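Alpha-rhamnosidase (Dictyoglomus thermophilum, PDB 6I60) probably catalyses the hydrolysis of terminal non-reducing alpha-L-rhamnose residues in alpha-L-rhamnosides. Local coordinates at residues S75-I80 with S130-F135; R214-G219 with T373-I378. One frame throughout, in Å; residues are numbered along the deposited sequence.

Contact 1: S75-I80 with S130-F135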
ATOM      1  N   SER A  75      14.010 -24.897 -18.035  1.00 68.29           N
ATOM      2  CA  SER A  75      12.754 -25.602 -17.814  1.00 56.49           C
ATOM      3  C   SER A  75      12.879 -26.774 -16.852  1.00 60.07           C
ATOM      4  O   SER A  75      11.875 -27.439 -16.575  1.00 61.77           O
ATOM      5  CB  SER A  75      12.186 -26.098 -19.149  1.00 59.73           C
ATOM      6  OG  SER A  75      13.159 -26.819 -19.883  1.00 53.53           O
ATOM      7  N   SER A  76      14.075 -27.052 -16.338  1.00 55.89           N
ATOM      8  CA  SER A  76      14.250 -28.156 -15.405  1.00 63.22           C
ATOM      9  C   SER A  76      15.471 -27.882 -14.539  1.00 65.72           C
ATOM     10  O   SER A  76      16.318 -27.048 -14.874  1.00 63.02           O
ATOM     11  CB  SER A  76      14.386 -29.496 -16.138  1.00 55.27           C
ATOM     12  OG  SER A  76      15.741 -29.895 -16.229  1.00 59.48           O
ATOM     13  N   LEU A  77      15.546 -28.593 -13.412  1.00 63.55           N
ATOM     14  CA  LEU A  77      16.659 -28.401 -12.488  1.00 64.13           C
ATOM     15  C   LEU A  77      17.946 -29.000 -13.045  1.00 72.21           C
ATOM     16  O   LEU A  77      19.008 -28.367 -12.997  1.00 67.76           O
ATOM     17  CB  LEU A  77      16.323 -29.012 -11.128  1.00 58.29           C
ATOM     18  CG  LEU A  77      17.431 -28.958 -10.075  1.00 57.29           C
ATOM     19  CD1 LEU A  77      17.859 -27.520  -9.823  1.00 50.58           C
ATOM     20  CD2 LEU A  77      16.978 -29.625  -8.783  1.00 56.94           C
ATOM     21  N   GLU A  78      17.873 -30.226 -13.570  1.00 74.31           N
ATOM     22  CA  GLU A  78      19.039 -30.821 -14.214  1.00 74.77           C
ATOM     23  C   GLU A  78      19.512 -29.975 -15.387  1.00 74.60           C
ATOM     24  O   GLU A  78      20.714 -29.922 -15.673  1.00 76.62           O
ATOM     25  CB  GLU A  78      18.712 -32.245 -14.674  1.00 84.25           C
ATOM     26  CG  GLU A  78      19.852 -32.964 -15.387  1.00 90.67           C
ATOM     27  CD  GLU A  78      19.696 -32.960 -16.897  1.00 99.55           C
ATOM     28  OE1 GLU A  78      20.561 -32.377 -17.585  1.00 99.21           O
ATOM     29  OE2 GLU A  78      18.710 -33.542 -17.397  1.00105.93           O
ATOM     30  N   THR A  79      18.588 -29.286 -16.056  1.00 70.99           N
ATOM     31  CA  THR A  79      18.937 -28.487 -17.225  1.00 73.21           C
ATOM     32  C   THR A  79      19.627 -27.184 -16.834  1.00 71.41           C
ATOM     33  O   THR A  79      20.631 -26.804 -17.449  1.00 69.54           O
ATOM     34  CB  THR A  79      17.678 -28.208 -18.052  1.00 73.39           C
ATOM     35  OG1 THR A  79      17.367 -29.355 -18.853  1.00 79.21           O
ATOM     36  CG2 THR A  79      17.871 -27.007 -18.954  1.00 64.42           C
ATOM     37  N   ILE A  80      19.113 -26.492 -15.812  1.00 73.38           N
ATOM     38  CA  ILE A  80      19.700 -25.214 -15.423  1.00 74.00           C
ATOM     39  C   ILE A  80      21.083 -25.410 -14.818  1.00 73.43           C
ATOM     40  O   ILE A  80      21.941 -24.523 -14.910  1.00 73.41           O
ATOM     41  CB  ILE A  80      18.766 -24.456 -14.459  1.00 69.81           C
ATOM     42  CG1 ILE A  80      19.260 -23.024 -14.263  1.00 55.63           C
ATOM     43  CG2 ILE A  80      18.663 -25.165 -13.119  1.00 65.13           C
ATOM     44  CD1 ILE A  80      18.173 -21.998 -14.335  1.00 56.74           C
ATOM     45  N   SER A 130      24.168 -17.298  -9.173  1.00 61.73           N
ATOM     46  CA  SER A 130      23.334 -17.228  -7.986  1.00 59.51           C
ATOM     47  C   SER A 130      22.690 -18.584  -7.709  1.00 61.45           C
ATOM     48  O   SER A 130      22.728 -19.505  -8.529  1.00 65.71           O
ATOM     49  CB  SER A 130      22.254 -16.163  -8.157  1.00 59.62           C
ATOM     50  OG  SER A 130      21.227 -16.630  -9.013  1.00 52.25           O
ATOM     51  N   VAL A 131      22.092 -18.702  -6.524  1.00 60.53           N
ATOM     52  CA  VAL A 131      21.350 -19.907  -6.186  1.00 55.40           C
ATOM     53  C   VAL A 131      20.107 -19.987  -7.060  1.00 61.61           C
ATOM     54  O   VAL A 131      19.426 -18.980  -7.300  1.00 65.37           O
ATOM     55  CB  VAL A 131      20.999 -19.916  -4.688  1.00 50.97           C
ATOM     56  CG1 VAL A 131      19.822 -20.837  -4.411  1.00 53.59           C
ATOM     57  CG2 VAL A 131      22.210 -20.334  -3.867  1.00 59.31           C
ATOM     58  N   VAL A 132      19.818 -21.189  -7.564  1.00 65.30           N
ATOM     59  CA  VAL A 132      18.700 -21.380  -8.482  1.00 63.18           C
ATOM     60  C   VAL A 132      17.404 -20.963  -7.803  1.00 57.60           C
ATOM     61  O   VAL A 132      17.024 -21.511  -6.761  1.00 60.89           O
ATOM     62  CB  VAL A 132      18.639 -22.835  -8.957  1.00 53.76           C
ATOM     63  CG1 VAL A 132      17.351 -23.093  -9.723  1.00 51.60           C
ATOM     64  CG2 VAL A 132      19.854 -23.159  -9.813  1.00 57.97           C
ATOM     65  N   ASN A 133      16.723 -19.980  -8.386  1.00 54.90           N
ATOM     66  CA  ASN A 133      15.417 -19.549  -7.922  1.00 56.97           C
ATOM     67  C   ASN A 133      14.335 -20.166  -8.806  1.00 63.36           C
ATOM     68  O   ASN A 133      14.611 -20.947  -9.720  1.00 65.75           O
ATOM     69  CB  ASN A 133      15.331 -18.022  -7.904  1.00 56.70           C
ATOM     70  CG  ASN A 133      15.696 -17.436  -6.554  1.00 60.46           C
ATOM     71  OD1 ASN A 133      16.840 -17.539  -6.109  1.00 47.52           O
ATOM     72  ND2 ASN A 133      14.721 -16.821  -5.892  1.00 58.89           N
ATOM     73  N   THR A 134      13.083 -19.809  -8.532  1.00 63.91           N
ATOM     74  CA  THR A 134      11.959 -20.480  -9.166  1.00 58.60           C
ATOM     75  C   THR A 134      10.785 -19.520  -9.273  1.00 60.65           C
ATOM     76  O   THR A 134      10.515 -18.757  -8.344  1.00 64.53           O
ATOM     77  CB  THR A 134      11.559 -21.732  -8.371  1.00 54.59           C
ATOM     78  OG1 THR A 134      12.480 -22.793  -8.653  1.00 58.86           O
ATOM     79  CG2 THR A 134      10.146 -22.185  -8.716  1.00 63.77           C
ATOM     80  N   PHE A 135      10.102 -19.551 -10.417  1.00 60.39           N
ATOM     81  CA  PHE A 135       8.810 -18.894 -10.556  1.00 62.35           C
ATOM     82  C   PHE A 135       7.878 -19.817 -11.325  1.00 61.54           C
ATOM     83  O   PHE A 135       8.271 -20.384 -12.349  1.00 62.15           O
ATOM     84  CB  PHE A 135       8.933 -17.528 -11.251  1.00 59.92           C
ATOM     85  CG  PHE A 135       9.453 -17.595 -12.660  1.00 58.67           C
ATOM     86  CD1 PHE A 135      10.814 -17.648 -12.910  1.00 52.80           C
ATOM     87  CD2 PHE A 135       8.579 -17.572 -13.737  1.00 64.19           C
ATOM     88  CE1 PHE A 135      11.294 -17.696 -14.205  1.00 55.98           C
ATOM     89  CE2 PHE A 135       9.053 -17.621 -15.035  1.00 58.12           C
ATOM     90  CZ  PHE A 135      10.411 -17.682 -15.268  1.00 61.26           C
TER
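Ser76 OG accepts a hydrogen bond from Thr79 N at 2.9 Å and a weak one from Thr79 OG1, and so N-caps the one-turn helix 77-80, which rests its Leu77 and Ile80 on Val132 within the N-terminal immunoglobulin-like domain. The N-H...O angle of 145° leaves the capping bond moderately bent. Ile80 N adds a backbone bond to Ser76 O, closing the turn. The contact itself is apolar and small, with 103 Å² buried over both sides. Its two principal side chains, Ile80 and Val132, pass alongside one another, running in opposing senses. CG1 of Ile80 stands anti to the backbone N (chi1 -170°), and it is the other branch, CG2, that meets both methyls of Val132. Leu77 lies at the solvent-facing margin and makes a looser approach. The turn follows directly on strand 68-74, whereas Val132 immediately precedes strand 133-137; strand 112-120 runs between these two in the sheet. Phe114 of that central strand touches Ile80 as well, and Lys116 NZ bonds to Ile80 O. Ile80 CG2 lies 4.0 Å from Val132 CG2 and 4.2 Å from Val132 CG1, while Leu77 CD1 reaches Val132 CG1 at 4.5 Å.

Contact 2: R214-G219 with T373-I378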
ATOM      1  N   ARG A 214      -3.783 -16.554   3.815  1.00 56.78           N
ATOM      2  CA  ARG A 214      -4.326 -15.216   3.649  1.00 52.94           C
ATOM      3  C   ARG A 214      -5.781 -15.182   4.097  1.00 53.15           C
ATOM      4  O   ARG A 214      -6.420 -16.215   4.312  1.00 47.86           O
ATOM      5  CB  ARG A 214      -4.205 -14.759   2.190  1.00 55.70           C
ATOM      6  CG  ARG A 214      -2.989 -15.315   1.473  1.00 61.85           C
ATOM      7  CD  ARG A 214      -3.278 -15.550  -0.000  1.00 66.02           C
ATOM      8  NE  ARG A 214      -2.067 -15.874  -0.750  1.00 76.03           N
ATOM      9  CZ  ARG A 214      -1.833 -15.472  -1.995  1.00 69.77           C
ATOM     10  NH1 ARG A 214      -2.730 -14.731  -2.630  1.00 51.31           N
ATOM     11  NH2 ARG A 214      -0.704 -15.810  -2.605  1.00 72.07           N
ATOM     12  N   VAL A 215      -6.301 -13.960   4.240  1.00 58.70           N
ATOM     13  CA  VAL A 215      -7.692 -13.722   4.603  1.00 50.58           C
ATOM     14  C   VAL A 215      -8.239 -12.619   3.707  1.00 47.72           C
ATOM     15  O   VAL A 215      -7.489 -11.856   3.094  1.00 48.69           O
ATOM     16  CB  VAL A 215      -7.857 -13.335   6.090  1.00 47.61           C
ATOM     17  CG1 VAL A 215      -7.620 -14.541   6.984  1.00 48.69           C
ATOM     18  CG2 VAL A 215      -6.909 -12.203   6.457  1.00 49.88           C
ATOM     19  N   LEU A 216      -9.570 -12.547   3.636  1.00 50.23           N
ATOM     20  CA  LEU A 216     -10.269 -11.539   2.834  1.00 53.91           C
ATOM     21  C   LEU A 216      -9.764 -11.527   1.392  1.00 49.19           C
ATOM     22  O   LEU A 216      -9.503 -10.473   0.806  1.00 37.70           O
ATOM     23  CB  LEU A 216     -10.149 -10.151   3.470  1.00 49.39           C
ATOM     24  CG  LEU A 216     -10.767 -10.006   4.863  1.00 51.20           C
ATOM     25  CD1 LEU A 216     -10.803  -8.551   5.287  1.00 46.08           C
ATOM     26  CD2 LEU A 216     -12.163 -10.611   4.910  1.00 45.27           C
ATOM     27  N   ASP A 217      -9.618 -12.721   0.819  1.00 50.37           N
ATOM     28  CA  ASP A 217      -9.203 -13.077  -0.530  1.00 52.78           C
ATOM     29  C   ASP A 217     -10.421 -13.340  -1.408  1.00 60.12           C
ATOM     30  O   ASP A 217     -11.403 -13.933  -0.945  1.00 56.88           O
ATOM     31  CB  ASP A 217      -8.313 -14.321  -0.506  1.00 51.06           C
ATOM     32  CG  ASP A 217      -7.269 -14.317  -1.605  1.00 58.94           C
ATOM     33  OD1 ASP A 217      -6.485 -13.347  -1.681  1.00 55.04           O
ATOM     34  OD2 ASP A 217      -7.233 -15.284  -2.395  1.00 61.54           O
ATOM     35  N   PRO A 218     -10.410 -12.914  -2.681  1.00 54.28           N
ATOM     36  CA  PRO A 218      -9.309 -12.199  -3.332  1.00 51.55           C
ATOM     37  C   PRO A 218      -9.334 -10.695  -3.081  1.00 56.07           C
ATOM     38  O   PRO A 218     -10.126 -10.212  -2.271  1.00 55.15           O
ATOM     39  CB  PRO A 218      -9.537 -12.500  -4.810  1.00 60.54           C
ATOM     40  CG  PRO A 218     -11.019 -12.617  -4.927  1.00 58.01           C
ATOM     41  CD  PRO A 218     -11.515 -13.186  -3.619  1.00 53.16           C
ATOM     42  N   GLY A 219      -8.467  -9.965  -3.787  1.00 59.69           N
ATOM     43  CA  GLY A 219      -8.415  -8.529  -3.635  1.00 64.81           C
ATOM     44  C   GLY A 219      -9.585  -7.821  -4.295  1.00 62.68           C
ATOM     45  O   GLY A 219     -10.223  -8.324  -5.220  1.00 57.94           O
ATOM     46  N   THR A 373      -6.891  -2.404  12.777  1.00 54.81           N
ATOM     47  CA  THR A 373      -7.890  -2.938  11.865  1.00 56.32           C
ATOM     48  C   THR A 373      -7.896  -4.457  11.920  1.00 53.80           C
ATOM     49  O   THR A 373      -6.870  -5.094  12.177  1.00 50.03           O
ATOM     50  CB  THR A 373      -7.640  -2.489  10.423  1.00 54.70           C
ATOM     51  OG1 THR A 373      -6.263  -2.693  10.086  1.00 65.73           O
ATOM     52  CG2 THR A 373      -7.976  -1.028  10.273  1.00 47.40           C
ATOM     53  N   GLY A 374      -9.068  -5.029  11.659  1.00 49.78           N
ATOM     54  CA  GLY A 374      -9.236  -6.465  11.688  1.00 49.37           C
ATOM     55  C   GLY A 374     -10.441  -6.897  12.495  1.00 46.48           C
ATOM     56  O   GLY A 374     -11.510  -6.285  12.410  1.00 44.04           O
ATOM     57  N   TRP A 375     -10.277  -7.954  13.283  1.00 42.70           N
ATOM     58  CA  TRP A 375     -11.355  -8.478  14.105  1.00 47.69           C
ATOM     59  C   TRP A 375     -10.750  -9.005  15.400  1.00 47.00           C
ATOM     60  O   TRP A 375      -9.559  -8.825  15.670  1.00 46.37           O
ATOM     61  CB  TRP A 375     -12.138  -9.557  13.347  1.00 48.91           C
ATOM     62  CG  TRP A 375     -11.276 -10.655  12.796  1.00 52.58           C
ATOM     63  CD1 TRP A 375     -10.704 -11.678  13.495  1.00 53.08           C
ATOM     64  CD2 TRP A 375     -10.893 -10.842  11.429  1.00 50.02           C
ATOM     65  NE1 TRP A 375      -9.987 -12.488  12.649  1.00 49.91           N
ATOM     66  CE2 TRP A 375     -10.088 -11.997  11.374  1.00 49.21           C
ATOM     67  CE3 TRP A 375     -11.153 -10.145  10.245  1.00 51.12           C
ATOM     68  CZ2 TRP A 375      -9.541 -12.470  10.184  1.00 53.97           C
ATOM     69  CZ3 TRP A 375     -10.609 -10.617   9.064  1.00 60.57           C
ATOM     70  CH2 TRP A 375      -9.813 -11.768   9.042  1.00 56.25           C
ATOM     71  N   ILE A 376     -11.578  -9.665  16.208  1.00 47.98           N
ATOM     72  CA  ILE A 376     -11.130 -10.256  17.458  1.00 50.47           C
ATOM     73  C   ILE A 376     -11.515 -11.728  17.471  1.00 51.75           C
ATOM     74  O   ILE A 376     -12.374 -12.180  16.711  1.00 49.48           O
ATOM     75  CB  ILE A 376     -11.712  -9.534  18.694  1.00 56.17           C
ATOM     76  CG1 ILE A 376     -13.217  -9.772  18.796  1.00 46.09           C
ATOM     77  CG2 ILE A 376     -11.409  -8.043  18.647  1.00 56.81           C
ATOM     78  CD1 ILE A 376     -13.696  -9.939  20.214  1.00 52.93           C
ATOM     79  N   LYS A 377     -10.848 -12.479  18.340  1.00 56.46           N
ATOM     80  CA  LYS A 377     -11.173 -13.875  18.597  1.00 55.69           C
ATOM     81  C   LYS A 377     -11.612 -14.008  20.045  1.00 55.87           C
ATOM     82  O   LYS A 377     -10.910 -13.550  20.953  1.00 57.35           O
ATOM     83  CB  LYS A 377      -9.977 -14.787  18.316  1.00 58.11           C
ATOM     84  CG  LYS A 377     -10.179 -16.219  18.782  1.00 56.41           C
ATOM     85  CD  LYS A 377      -9.065 -17.123  18.291  1.00 62.54           C
ATOM     86  CE  LYS A 377      -8.486 -17.943  19.429  1.00 61.98           C
ATOM     87  NZ  LYS A 377      -7.317 -17.274  20.054  1.00 66.77           N
ATOM     88  N   ILE A 378     -12.772 -14.620  20.259  1.00 57.91           N
ATOM     89  CA  ILE A 378     -13.338 -14.772  21.592  1.00 56.05           C
ATOM     90  C   ILE A 378     -13.261 -16.237  21.999  1.00 53.23           C
ATOM     91  O   ILE A 378     -13.363 -17.144  21.166  1.00 55.99           O
ATOM     92  CB  ILE A 378     -14.789 -14.243  21.661  1.00 58.31           C
ATOM     93  CG1 ILE A 378     -15.229 -14.055  23.115  1.00 57.24           C
ATOM     94  CG2 ILE A 378     -15.750 -15.165  20.914  1.00 52.21           C
ATOM     95  CD1 ILE A 378     -16.626 -13.492  23.258  1.00 61.94           C
TER
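Trp375 reaches across to Val215 and Leu216 with the outer edge of its indole, joining the concanavalin-like region to a loop of the alpha-L-rhamnosidase N-terminal domain. From CB, which leaves strand 375-380 in the direction of the loop, CG is placed between the backbone N and the carbonyl carbon (chi1 53°). The ring then runs on toward the loop, with its six-membered part leading. On the five-membered part, NE1 makes a weak hydrogen bond to Glu428 OE2. Further out, CZ3 comes to 4.2 Å from Leu216 CG, a branch point met at the ring edge. The tip, CH2, is received by Val215: CB and CG2 of Val215 both lie 3.9 Å from Trp375 CH2, and Val215 CG1 follows at 4.1 Å. This is edge-on aliphatic packing, with CB and CG1 of Val215 near the indole plane and CG2 raised to one side of it. Extended Val215 is followed by Leu216 in a left-handed backbone conformation (phi 53°, psi 45°), and both residues direct their CB atoms at the tryptophan. Beyond them, the carboxylate of buried Asp217 is tied through OD2 to Tyr202 OH and Thr230 OG1, just before a cis peptide to Pro218. Within its own antiparallel sheet, strand 375-380 lies between strands 453-458 and 425-427; the Trp375 side chain touches Lys456 and Val458 of the former and Ile347 of strand 345-351, whose first residue, Ile345, is bonded through its backbone to Val215.

Contacts 1 and 2 follow one another along the chain and do not touch: their centres are 35 Å apart and their nearest atoms about 13 Å. Contact 1 is internal to the N-terminal immunoglobulin-like domain, its centre about 31 Å from that of the chain; contact 2, its centre about 17 Å from that of the chain, joins two different domains and is the more buried of the pair. Neither includes Tyr656, Glu659 or Leu660, which line a pocket for 2-(2-ethoxyethoxy)ethanol in the six-hairpin glycosidase domain. Contact 2 does adjoin that domain, because Leu216 also touches Met491. It thus sits where three domains meet, whereas contact 1 stays within one.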